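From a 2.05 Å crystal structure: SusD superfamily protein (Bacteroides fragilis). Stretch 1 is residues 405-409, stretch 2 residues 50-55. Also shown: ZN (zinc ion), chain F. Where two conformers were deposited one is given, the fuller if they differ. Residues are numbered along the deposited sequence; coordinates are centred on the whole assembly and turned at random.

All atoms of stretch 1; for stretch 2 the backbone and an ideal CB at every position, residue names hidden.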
# COMPACT_ATOMS: atom_id res chain seq x y z
N HIS A 405 5.47 15.02 -10.39
CA HIS A 405 6.91 14.78 -10.35
C HIS A 405 7.33 14.27 -8.97
O HIS A 405 6.83 14.73 -7.98
CB HIS A 405 7.70 16.05 -10.64
CG HIS A 405 7.60 16.53 -12.05
ND1 HIS A 405 8.66 16.48 -12.94
CD2 HIS A 405 6.58 17.12 -12.72
CE1 HIS A 405 8.28 17.00 -14.09
NE2 HIS A 405 7.02 17.39 -13.98
N PHE A 406 8.29 13.35 -8.94
CA PHE A 406 8.97 12.99 -7.73
C PHE A 406 10.10 14.01 -7.58
O PHE A 406 11.05 14.00 -8.39
CB PHE A 406 9.57 11.59 -7.84
CG PHE A 406 8.54 10.50 -7.90
CD1 PHE A 406 8.03 10.06 -9.12
CD2 PHE A 406 8.09 9.91 -6.74
CE1 PHE A 406 7.10 9.01 -9.16
CE2 PHE A 406 7.15 8.90 -6.77
CZ PHE A 406 6.66 8.45 -7.98
N ILE A 407 9.97 14.87 -6.58
CA ILE A 407 10.92 15.97 -6.35
C ILE A 407 11.52 15.87 -4.96
O ILE A 407 10.80 15.98 -3.95
CB ILE A 407 10.26 17.36 -6.55
CG1 ILE A 407 9.69 17.45 -7.97
CG2 ILE A 407 11.30 18.53 -6.26
CD1 ILE A 407 8.99 18.81 -8.32
N LYS A 408 12.82 15.61 -4.92
CA LYS A 408 13.50 15.44 -3.64
C LYS A 408 14.73 16.38 -3.59
O LYS A 408 15.77 16.08 -4.15
CB LYS A 408 13.89 13.96 -3.41
CG LYS A 408 12.84 12.96 -3.94
CD LYS A 408 13.22 11.52 -3.65
CE LYS A 408 12.29 10.53 -4.36
NZ LYS A 408 12.44 9.13 -3.92
N VAL A 409 14.58 17.49 -2.89
CA VAL A 409 15.58 18.55 -2.85
C VAL A 409 16.50 18.21 -1.69
O VAL A 409 16.11 18.26 -0.53
CB VAL A 409 14.99 19.96 -2.67
CG1 VAL A 409 16.14 21.00 -2.47
CG2 VAL A 409 14.06 20.34 -3.86
N UNK A 50 7.62 4.07 0.30
CA UNK A 50 8.16 5.21 1.03
C UNK A 50 9.43 5.72 0.42
O UNK A 50 9.63 6.93 0.36
CB UNK A 50 8.41 4.84 2.49
N UNK A 51 10.30 4.81 -0.02
CA UNK A 51 11.52 5.21 -0.71
C UNK A 51 11.27 5.98 -2.01
O UNK A 51 12.01 6.90 -2.36
CB UNK A 51 12.36 3.97 -1.01
N UNK A 52 10.22 5.62 -2.74
CA UNK A 52 9.85 6.36 -3.94
C UNK A 52 9.38 7.75 -3.63
O UNK A 52 9.61 8.66 -4.44
CB UNK A 52 8.76 5.61 -4.71
N UNK A 53 8.82 7.96 -2.46
CA UNK A 53 8.38 9.25 -2.01
C UNK A 53 9.45 10.25 -1.58
O UNK A 53 10.64 10.03 -1.78
CB UNK A 53 7.42 9.04 -0.84
N UNK A 54 8.97 11.32 -0.96
CA UNK A 54 9.73 12.51 -0.70
C UNK A 54 9.65 12.97 0.77
O UNK A 54 10.06 14.09 1.12
CB UNK A 54 9.24 13.63 -1.63
N UNK A 55 9.18 12.08 1.63
CA UNK A 55 8.99 12.39 3.05
C UNK A 55 10.01 11.74 3.98
O UNK A 55 10.17 12.18 5.11
CB UNK A 55 7.59 11.96 3.48
ZN ZN F . 6.45 17.76 -15.68

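Position 50 lies on a helical turn, with phi/psi of -77/-40. Its ideal CB has nothing of stretch 1 within 5.5 Å, so this strand sets no preference. The deposited residue is D50. Its side chain stays out of reach of stretch 1 and hydrogen-bonds elsewhere in the structure.

Position 51 is also helical, and its CA-to-CB bond points away from stretch 1. Many side chains would suit it. What matters here is the backbone: its carbonyl O lies 2.8 Å from K408 NZ. The deposited residue is N51, whose amide group is hydrogen-bonded elsewhere.

Position 52 keeps helical angles, -67/-28, and its CA-to-CB bond points sideways. The ideal CB is 4.2 Å from F406 CE2 and 5.2 Å from K408 NZ. An aliphatic chain could pack beside the aromatic ring, and a long polar chain could run past it; the nearby ammonium makes an acidic group possible too. The visible atoms do not choose among these. The deposited residue is R52. Its side chain runs past the CZ end of the ring, and R52 NH2 comes within 3.6 Å of F406 CZ, which lies oblique to the guanidinium. The backbone is in closer contact: R52 O sits 3.0 Å from F406 CD2 and accepts a weak hydrogen bond from K408 NZ at 2.9 Å.

Position 53 has phi/psi of -75/-168. An ideal CB would point away from stretch 1 and lie 3.3 Å from the carbonyl O of position 50. This crowding favours a residue without a CB, although the angles alone do not demand one. The deposited residue is G53. G53 N gives a weak hydrogen bond to D50 O at 3.1 Å. G53 O accepts a hydrogen bond from K408 NZ at 2.9 Å, so the extended lysine ties the strand to this turn.

Position 54 points toward stretch 1. Its ideal CB is 3.7 Å from I407 O and 4.3 Å from K408 CG. I407 N and the carbonyls of H405 and I407 offer polar groups nearby. A short polar side chain would suit, especially one able to work through water. The deposited residue is D54, with chi1 in p. D54 OD2 is 2.9 Å from water 1, which accepts from I407 N at 2.9 Å. Water 2 lies 2.6 Å from both D54 OD2 and I407 O. The carboxylate thus reaches the strand backbone through solvent.

Position 55 has no stretch 1 atom near its ideal CB, leaving the choice open. The deposited residue is D55, whose carboxylate hydrogen-bonds elsewhere.

Stretch 2 50-55: DNRGDD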
# COMPACT_ATOMS: atom_id res chain seq x y z
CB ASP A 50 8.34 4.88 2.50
CG ASP A 50 6.99 4.73 3.19
OD1 ASP A 50 6.26 5.76 3.31
OD2 ASP A 50 6.61 3.57 3.52
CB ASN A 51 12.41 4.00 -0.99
CG ASN A 51 13.33 3.66 0.20
OD1 ASN A 51 14.46 4.12 0.25
ND2 ASN A 51 12.81 2.90 1.17
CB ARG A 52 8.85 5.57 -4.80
CG ARG A 52 9.52 4.40 -5.47
CD ARG A 52 8.62 3.50 -6.34
NE ARG A 52 7.80 4.16 -7.35
CZ ARG A 52 8.20 4.61 -8.54
NH1 ARG A 52 9.47 4.52 -8.94
NH2 ARG A 52 7.30 5.16 -9.36
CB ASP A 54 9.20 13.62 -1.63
CG ASP A 54 7.70 13.89 -1.42
OD1 ASP A 54 7.07 13.26 -0.54
OD2 ASP A 54 7.12 14.73 -2.16
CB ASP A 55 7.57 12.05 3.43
CG ASP A 55 6.57 13.00 2.79
OD1 ASP A 55 6.90 14.22 2.63
OD2 ASP A 55 5.46 12.54 2.45
O HOH W 1 7.62 14.48 -4.99
O HOH W 2 8.48 16.83 -3.02
O HOH W 3 5.32 19.38 -14.79
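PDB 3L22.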